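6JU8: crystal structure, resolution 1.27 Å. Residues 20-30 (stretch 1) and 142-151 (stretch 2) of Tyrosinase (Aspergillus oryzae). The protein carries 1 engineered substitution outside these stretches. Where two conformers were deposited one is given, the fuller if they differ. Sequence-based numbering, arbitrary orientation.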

ATOM      1  N   LEU A  20       3.871 -29.194 -24.997  1.00 18.26           N
ATOM      2  CA  LEU A  20       4.707 -28.176 -24.376  1.00 15.84           C
ATOM      3  C   LEU A  20       4.037 -26.817 -24.246  1.00 17.08           C
ATOM      4  O   LEU A  20       4.409 -25.849 -24.912  1.00 15.80           O
ATOM      5  N   PRO A  21       3.071 -26.700 -23.351  1.00 12.90           N
ATOM      6  CA  PRO A  21       2.438 -25.389 -23.098  1.00 13.26           C
ATOM      7  C   PRO A  21       3.443 -24.372 -22.573  1.00 11.66           C
ATOM      8  O   PRO A  21       4.464 -24.654 -21.944  1.00 13.39           O
ATOM      9  N   ILE A  22       3.126 -23.105 -22.854  1.00 13.54           N
ATOM     10  CA  ILE A  22       4.066 -22.020 -22.581  1.00 13.35           C
ATOM     11  C   ILE A  22       3.724 -21.242 -21.322  1.00 11.29           C
ATOM     12  O   ILE A  22       2.576 -20.944 -20.958  1.00 12.44           O
ATOM     13  N   ARG A  23       4.793 -20.873 -20.616  1.00 10.29           N
ATOM     14  CA  ARG A  23       4.762 -19.904 -19.522  1.00  9.32           C
ATOM     15  C   ARG A  23       4.716 -18.514 -20.161  1.00  9.40           C
ATOM     16  O   ARG A  23       5.697 -18.146 -20.830  1.00 10.85           O
ATOM     17  N   LYS A  24       3.622 -17.798 -19.929  1.00  9.86           N
ATOM     18  CA  LYS A  24       3.386 -16.510 -20.568  1.00  9.94           C
ATOM     19  C   LYS A  24       3.820 -15.343 -19.706  1.00  9.15           C
ATOM     20  O   LYS A  24       3.933 -15.449 -18.479  1.00 10.94           O
ATOM     21  N   ASP A  25       4.051 -14.192 -20.340  1.00 10.05           N
ATOM     22  CA  ASP A  25       4.303 -12.942 -19.622  1.00 10.14           C
ATOM     23  C   ASP A  25       3.056 -12.610 -18.823  1.00 10.36           C
ATOM     24  O   ASP A  25       1.946 -12.584 -19.345  1.00 10.04           O
ATOM     25  N   ILE A  26       3.226 -12.414 -17.522  1.00  9.61           N
ATOM     26  CA  ILE A  26       2.036 -12.293 -16.684  1.00 10.58           C
ATOM     27  C   ILE A  26       1.194 -11.073 -17.016  1.00  9.95           C
ATOM     28  O   ILE A  26      -0.015 -11.101 -16.767  1.00 11.10           O
ATOM     29  N   ASP A  27       1.781  -9.998 -17.544  1.00 10.75           N
ATOM     30  CA  ASP A  27       0.949  -8.851 -17.944  1.00 10.70           C
ATOM     31  C   ASP A  27       0.194  -9.213 -19.216  1.00 10.90           C
ATOM     32  O   ASP A  27      -1.008  -8.919 -19.335  1.00 12.84           O
ATOM     33  N   ASP A  28       0.871  -9.845 -20.192  1.00 11.04           N
ATOM     34  CA  ASP A  28       0.167 -10.275 -21.395  1.00 12.22           C
ATOM     35  C   ASP A  28      -0.982 -11.200 -21.016  1.00 10.82           C
ATOM     36  O   ASP A  28      -2.102 -11.104 -21.532  1.00 13.61           O
ATOM     37  N   TRP A  29      -0.681 -12.144 -20.136  1.00 11.29           N
ATOM     38  CA  TRP A  29      -1.673 -13.139 -19.730  1.00 11.40           C
ATOM     39  C   TRP A  29      -2.845 -12.490 -19.020  1.00 11.53           C
ATOM     40  O   TRP A  29      -4.001 -12.821 -19.314  1.00 12.31           O
ATOM     41  N   TYR A  30      -2.582 -11.551 -18.113  1.00 11.51           N
ATOM     42  CA  TYR A  30      -3.668 -10.882 -17.407  1.00 11.27           C
ATOM     43  C   TYR A  30      -4.545 -10.141 -18.409  1.00 11.86           C
ATOM     44  O   TYR A  30      -5.776 -10.203 -18.319  1.00 12.56           O
ATOM     45  N   ALA A 142      -6.811 -25.756 -17.417  1.00 16.16           N
ATOM     46  CA  ALA A 142      -5.777 -26.122 -16.454  1.00 15.46           C
ATOM     47  C   ALA A 142      -4.576 -26.793 -17.090  1.00 14.83           C
ATOM     48  O   ALA A 142      -3.427 -26.607 -16.668  1.00 16.53           O
ATOM     49  N   LYS A 143      -4.824 -27.636 -18.077  1.00 15.00           N
ATOM     50  CA  LYS A 143      -3.753 -28.374 -18.749  1.00 15.24           C
ATOM     51  C   LYS A 143      -2.917 -27.473 -19.638  1.00 15.57           C
ATOM     52  O   LYS A 143      -1.750 -27.770 -19.929  1.00 16.79           O
ATOM     53  N   GLN A 144      -3.492 -26.352 -20.067  1.00 15.65           N
ATOM     54  CA  GLN A 144      -2.742 -25.398 -20.878  1.00 16.17           C
ATOM     55  C   GLN A 144      -1.998 -24.411 -19.987  1.00 15.85           C
ATOM     56  O   GLN A 144      -0.984 -23.838 -20.380  1.00 16.80           O
ATOM     57  N   TRP A 145      -2.495 -24.146 -18.789  1.00 12.75           N
ATOM     58  CA  TRP A 145      -1.906 -23.170 -17.893  1.00 12.55           C
ATOM     59  C   TRP A 145      -0.486 -23.531 -17.488  1.00 10.73           C
ATOM     60  O   TRP A 145      -0.206 -24.689 -17.192  1.00 12.63           O
ATOM     61  N   ARG A 146       0.372 -22.515 -17.439  1.00 11.24           N
ATOM     62  CA  ARG A 146       1.706 -22.692 -16.873  1.00 10.37           C
ATOM     63  C   ARG A 146       1.987 -21.452 -16.023  1.00 10.55           C
ATOM     64  O   ARG A 146       1.309 -20.416 -16.183  1.00 11.06           O
ATOM     65  N   LEU A 147       2.959 -21.538 -15.134  1.00 10.01           N
ATOM     66  CA  LEU A 147       3.185 -20.387 -14.247  1.00 10.58           C
ATOM     67  C   LEU A 147       3.656 -19.199 -15.080  1.00  9.17           C
ATOM     68  O   LEU A 147       4.677 -19.281 -15.763  1.00 10.33           O
ATOM     69  N   PRO A 148       2.968 -18.077 -15.041  1.00  9.34           N
ATOM     70  CA  PRO A 148       3.465 -16.904 -15.780  1.00 10.44           C
ATOM     71  C   PRO A 148       4.759 -16.340 -15.216  1.00  9.50           C
ATOM     72  O   PRO A 148       5.094 -16.524 -14.047  1.00 10.88           O
ATOM     73  N   TYR A 149       5.487 -15.619 -16.084  1.00  9.25           N
ATOM     74  CA  TYR A 149       6.723 -14.956 -15.662  1.00  8.97           C
ATOM     75  C   TYR A 149       6.514 -13.452 -15.610  1.00  8.75           C
ATOM     76  O   TYR A 149       5.755 -12.877 -16.403  1.00  9.55           O
ATOM     77  N   TRP A 150       7.243 -12.815 -14.681  1.00  8.28           N
ATOM     78  CA  TRP A 150       7.304 -11.351 -14.670  1.00  8.01           C
ATOM     79  C   TRP A 150       8.516 -10.867 -15.451  1.00  8.69           C
ATOM     80  O   TRP A 150       9.662 -11.090 -15.048  1.00  9.38           O
ATOM     81  N   ASP A 151       8.249 -10.222 -16.581  1.00  9.25           N
ATOM     82  CA  ASP A 151       9.346  -9.688 -17.386  1.00  9.30           C
ATOM     83  C   ASP A 151       9.796  -8.349 -16.816  1.00  8.92           C
ATOM     84  O   ASP A 151       9.332  -7.269 -17.198  1.00 10.12           O
TER

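Residues 20-30 and 142-151 of the tyrosinase run alongside each other, from Pro21 beside Gln144 to Asp25 beside Tyr149, and bury 755 Å² between them. A single bridge fixes the register: Tyr149 N donates to Lys24 O (2.9 Å) and Ile26 N to Tyr149 O (2.8 Å). Before it, waters take the place of direct backbone bonds. One water donates to both Ile22 O and Gln144 O (2.7 Å each), a second joins Ile22 N to the side-chain OE1 of Gln144, and a third links Lys24 N to Arg146 O.

Pro21 points toward the other stretch, its ring in the C-gamma exo pucker, with CB 3.5 Å from Gln144 O. Its CD lies over one face of the Arg146 guanidinium, 3.4 Å from Arg146 NH2. Arg146 also points inward; m values at chi1 and chi2 fold the chain back, so that NH1 donates to Trp145 O (2.7 Å) and Lys143 O (2.9 Å), the latter at the end of the preceding helix. Arg23, by contrast, is m at chi1 and then extended, t at chi2 and chi3. Its CG passes 3.5 Å from Arg146 CB and 3.1 Å from Leu147 O, while the guanidinium is satisfied elsewhere in the structure. Leu147 O itself has no hydrogen-bonding partner. Ile22 (p) and Lys24 (m, then t throughout) direct their CA-to-CB bonds away.

Tyr149 adopts chi1 p, which carries its ring back across Asp25: Asp25 CA sits over the face, 3.8 Å from the ring centroid, and Arg23 O meets the edge at CE2 (3.3 Å). Asp25, chi1 t, caps the helix that follows; OD1 accepts from Asp27 N (2.8 Å) and, weakly, from Asp28 N (3.3 Å). A water donating to Asp25 OD1 accepts from Asp151 N. Another donates to Asp25 OD2 and Asp151 OD2 and accepts from Tyr149 OH, bridging two carboxylates whose OD2 atoms are only 4.3 Å apart.

On the first helical turn, Ile26 and Trp29 point toward stretch 2, and both are t at chi1. Ile26 CB packs on Pro148 CB (3.6 Å), and its CG2 reaches Trp150 CB (4.5 Å). Trp29, with chi2 at 80°, offers a ring face to Pro148, whose CG lies 4.3 Å from the centroid of the six-membered ring. Trp145 starts away from stretch 1, but its t rotamer brings the indole back, placing NE1 4.2 Å from Trp29 CZ2; the rings meet obliquely, and this NE1 remains without a hydrogen-bonding partner.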

ATOM      1  CB  LEU A  20       6.032 -28.023 -25.130  1.00 18.53           C
ATOM      2  CG  LEU A  20       6.934 -29.260 -25.116  1.00 16.05           C
ATOM      3  CD1 LEU A  20       8.081 -29.104 -26.092  1.00 21.68           C
ATOM      4  CD2 LEU A  20       7.436 -29.519 -23.697  1.00 18.87           C
ATOM      5  CB  PRO A  21       1.393 -25.739 -22.039  1.00 15.18           C
ATOM      6  CG  PRO A  21       1.101 -27.196 -22.294  1.00 13.73           C
ATOM      7  CD  PRO A  21       2.481 -27.766 -22.516  1.00 13.68           C
ATOM      8  CB  ILE A  22       4.145 -21.067 -23.783  0.59 16.36           C
ATOM      9  CG1 ILE A  22       2.920 -20.172 -23.960  0.59 17.28           C
ATOM     10  CG2 ILE A  22       4.406 -21.846 -25.070  0.59 19.08           C
ATOM     11  CD1 ILE A  22       3.155 -19.036 -24.936  0.59 18.32           C
ATOM     12  CB  ARG A  23       6.003 -20.077 -18.644  1.00 10.06           C
ATOM     13  CG  ARG A  23       5.947 -21.327 -17.770  1.00 10.18           C
ATOM     14  CD  ARG A  23       7.267 -21.548 -17.041  1.00 10.07           C
ATOM     15  NE  ARG A  23       7.162 -22.677 -16.100  1.00 10.41           N
ATOM     16  CZ  ARG A  23       8.141 -23.005 -15.264  1.00  9.87           C
ATOM     17  NH1 ARG A  23       9.274 -22.304 -15.268  1.00 11.08           N
ATOM     18  NH2 ARG A  23       8.004 -24.029 -14.434  1.00 10.50           N
ATOM     19  CB  LYS A  24       1.878 -16.379 -20.862  1.00 11.65           C
ATOM     20  CG  LYS A  24       1.403 -17.424 -21.862  1.00 15.09           C
ATOM     21  CD  LYS A  24      -0.107 -17.317 -22.091  1.00 15.19           C
ATOM     22  CE  LYS A  24      -0.532 -18.067 -23.337  1.00 15.42           C
ATOM     23  NZ  LYS A  24      -2.007 -17.961 -23.525  1.00 18.34           N
ATOM     24  CB  ASP A  25       4.632 -11.865 -20.648  1.00 11.44           C
ATOM     25  CG  ASP A  25       4.846 -10.476 -20.093  1.00 11.40           C
ATOM     26  OD1 ASP A  25       4.044 -10.008 -19.257  1.00 12.68           O
ATOM     27  OD2 ASP A  25       5.821  -9.834 -20.547  1.00 12.88           O
ATOM     28  CB  ILE A  26       2.436 -12.289 -15.192  1.00 10.69           C
ATOM     29  CG1 ILE A  26       1.178 -12.514 -14.341  1.00 13.82           C
ATOM     30  CG2 ILE A  26       3.213 -11.034 -14.831  1.00 12.31           C
ATOM     31  CD1 ILE A  26       1.402 -12.749 -12.881  1.00 18.23           C
ATOM     32  CB  ASP A  27       1.793  -7.601 -18.124  1.00 11.22           C
ATOM     33  CG  ASP A  27       2.033  -6.840 -16.845  1.00 11.31           C
ATOM     34  OD1 ASP A  27       1.556  -7.225 -15.752  1.00 11.53           O
ATOM     35  OD2 ASP A  27       2.741  -5.811 -16.934  1.00 13.58           O
ATOM     36  CB  ASP A  28       1.083 -11.008 -22.381  1.00 13.41           C
ATOM     37  CG  ASP A  28       2.153 -10.153 -23.021  1.00 18.31           C
ATOM     38  OD1 ASP A  28       2.083  -8.910 -22.907  1.00 23.05           O
ATOM     39  OD2 ASP A  28       3.088 -10.752 -23.619  1.00 24.10           O
ATOM     40  CB  TRP A  29      -0.981 -14.149 -18.822  1.00 12.38           C
ATOM     41  CG  TRP A  29      -1.838 -15.206 -18.235  1.00 11.55           C
ATOM     42  CD1 TRP A  29      -2.293 -16.364 -18.791  1.00 12.43           C
ATOM     43  CD2 TRP A  29      -2.327 -15.204 -16.878  1.00 11.33           C
ATOM     44  NE1 TRP A  29      -3.047 -17.070 -17.884  1.00 13.51           N
ATOM     45  CE2 TRP A  29      -3.093 -16.382 -16.698  1.00 13.52           C
ATOM     46  CE3 TRP A  29      -2.199 -14.302 -15.828  1.00 11.54           C
ATOM     47  CZ2 TRP A  29      -3.716 -16.667 -15.486  1.00 13.54           C
ATOM     48  CZ3 TRP A  29      -2.810 -14.571 -14.622  1.00 12.86           C
ATOM     49  CH2 TRP A  29      -3.561 -15.759 -14.473  1.00 13.36           C
ATOM     50  CB  TYR A  30      -3.117  -9.932 -16.317  1.00 13.07           C
ATOM     51  CG  TYR A  30      -4.289  -9.264 -15.596  1.00 14.07           C
ATOM     52  CD1 TYR A  30      -5.068 -10.012 -14.723  1.00 13.95           C
ATOM     53  CD2 TYR A  30      -4.638  -7.945 -15.829  1.00 14.28           C
ATOM     54  CE1 TYR A  30      -6.146  -9.469 -14.046  1.00 13.71           C
ATOM     55  CE2 TYR A  30      -5.729  -7.395 -15.167  1.00 13.30           C
ATOM     56  CZ  TYR A  30      -6.470  -8.152 -14.289  1.00 13.65           C
ATOM     57  OH  TYR A  30      -7.571  -7.634 -13.640  1.00 14.39           O
ATOM     58  CB  ALA A 142      -6.349 -27.085 -15.409  1.00 16.92           C
ATOM     59  CB  LYS A 143      -4.363 -29.518 -19.570  1.00 17.01           C
ATOM     60  CG  LYS A 143      -4.883 -30.642 -18.679  1.00 19.82           C
ATOM     61  CD  LYS A 143      -5.579 -31.703 -19.535  1.00 29.00           C
ATOM     62  CE  LYS A 143      -6.225 -32.748 -18.630  1.00 36.50           C
ATOM     63  NZ  LYS A 143      -6.891 -33.801 -19.450  1.00 45.64           N
ATOM     64  CB  GLN A 144      -3.670 -24.636 -21.814  1.00 21.44           C
ATOM     65  CG  GLN A 144      -3.804 -25.188 -23.221  1.00 29.59           C
ATOM     66  CD  GLN A 144      -2.467 -25.388 -23.917  1.00 30.89           C
ATOM     67  OE1 GLN A 144      -1.667 -24.474 -24.160  1.00 38.38           O
ATOM     68  NE2 GLN A 144      -2.213 -26.635 -24.258  1.00 27.48           N
ATOM     69  CB  TRP A 145      -2.735 -23.022 -16.619  1.00 13.39           C
ATOM     70  CG  TRP A 145      -2.151 -22.051 -15.647  1.00 12.74           C
ATOM     71  CD1 TRP A 145      -2.368 -20.695 -15.626  1.00 12.04           C
ATOM     72  CD2 TRP A 145      -1.262 -22.360 -14.567  1.00 12.02           C
ATOM     73  NE1 TRP A 145      -1.650 -20.158 -14.570  1.00 11.59           N
ATOM     74  CE2 TRP A 145      -0.973 -21.146 -13.916  1.00 11.82           C
ATOM     75  CE3 TRP A 145      -0.687 -23.553 -14.086  1.00 12.36           C
ATOM     76  CZ2 TRP A 145      -0.131 -21.102 -12.803  1.00 12.13           C
ATOM     77  CZ3 TRP A 145       0.148 -23.502 -12.989  1.00 12.02           C
ATOM     78  CH2 TRP A 145       0.420 -22.270 -12.367  1.00 13.40           C
ATOM     79  CB  ARG A 146       2.766 -22.856 -17.963  1.00 11.45           C
ATOM     80  CG  ARG A 146       2.635 -24.173 -18.741  1.00 11.94           C
ATOM     81  CD  ARG A 146       2.930 -25.343 -17.818  1.00 11.62           C
ATOM     82  NE  ARG A 146       2.957 -26.668 -18.460  1.00 11.98           N
ATOM     83  CZ  ARG A 146       1.894 -27.415 -18.744  1.00 12.55           C
ATOM     84  NH1 ARG A 146       0.670 -26.949 -18.487  1.00 12.97           N
ATOM     85  NH2 ARG A 146       2.045 -28.608 -19.295  1.00 15.74           N
ATOM     86  CB  LEU A 147       4.270 -20.741 -13.218  1.00 10.33           C
ATOM     87  CG  LEU A 147       4.569 -19.633 -12.194  1.00 10.69           C
ATOM     88  CD1 LEU A 147       3.395 -19.464 -11.222  1.00 12.33           C
ATOM     89  CD2 LEU A 147       5.863 -19.910 -11.444  1.00 11.73           C
ATOM     90  CB  PRO A 148       2.348 -15.882 -15.602  1.00 13.47           C
ATOM     91  CG  PRO A 148       1.141 -16.691 -15.230  1.00 14.42           C
ATOM     92  CD  PRO A 148       1.681 -17.815 -14.375  1.00 11.74           C
ATOM     93  CB  TYR A 149       7.926 -15.345 -16.544  1.00  9.78           C
ATOM     94  CG  TYR A 149       7.841 -14.866 -17.973  1.00  8.67           C
ATOM     95  CD1 TYR A 149       8.344 -13.617 -18.338  1.00  9.37           C
ATOM     96  CD2 TYR A 149       7.271 -15.671 -18.953  1.00  8.91           C
ATOM     97  CE1 TYR A 149       8.277 -13.168 -19.648  1.00 10.94           C
ATOM     98  CE2 TYR A 149       7.185 -15.231 -20.273  1.00 10.03           C
ATOM     99  CZ  TYR A 149       7.689 -13.987 -20.608  1.00 10.82           C
ATOM    100  OH  TYR A 149       7.592 -13.554 -21.917  1.00 12.14           O
ATOM    101  CB  TRP A 150       7.382 -10.844 -13.232  1.00  8.80           C
ATOM    102  CG  TRP A 150       7.682  -9.373 -13.140  1.00  8.80           C
ATOM    103  CD1 TRP A 150       7.139  -8.370 -13.886  1.00  9.28           C
ATOM    104  CD2 TRP A 150       8.613  -8.777 -12.221  1.00  9.21           C
ATOM    105  NE1 TRP A 150       7.689  -7.169 -13.493  1.00 10.07           N
ATOM    106  CE2 TRP A 150       8.592  -7.389 -12.483  1.00  8.86           C
ATOM    107  CE3 TRP A 150       9.468  -9.278 -11.235  1.00  8.53           C
ATOM    108  CZ2 TRP A 150       9.386  -6.482 -11.779  1.00  9.80           C
ATOM    109  CZ3 TRP A 150      10.263  -8.378 -10.538  1.00 10.52           C
ATOM    110  CH2 TRP A 150      10.219  -6.999 -10.818  1.00  9.99           C
ATOM    111  CB  ASP A 151       8.960  -9.561 -18.864  1.00 10.38           C
ATOM    112  CG  ASP A 151      10.230  -9.442 -19.714  1.00 10.34           C
ATOM    113  OD1 ASP A 151      11.275  -9.029 -19.185  1.00 11.22           O
ATOM    114  OD2 ASP A 151      10.153  -9.808 -20.907  1.00 11.24           O
TER
HETATM  115  O   HOH W   1      -0.010 -21.561 -21.363  1.00 14.25           O
HETATM  116  O   HOH W   2       0.327 -22.401 -24.117  1.00 22.42           O
HETATM  117  O   HOH W   3       1.402 -18.551 -18.267  1.00 12.26           O
HETATM  118  O   HOH W   4       7.856 -10.771 -21.980  1.00 12.83           O
HETATM  119  O   HOH W   5       5.607  -9.152 -17.047  1.00 13.49           O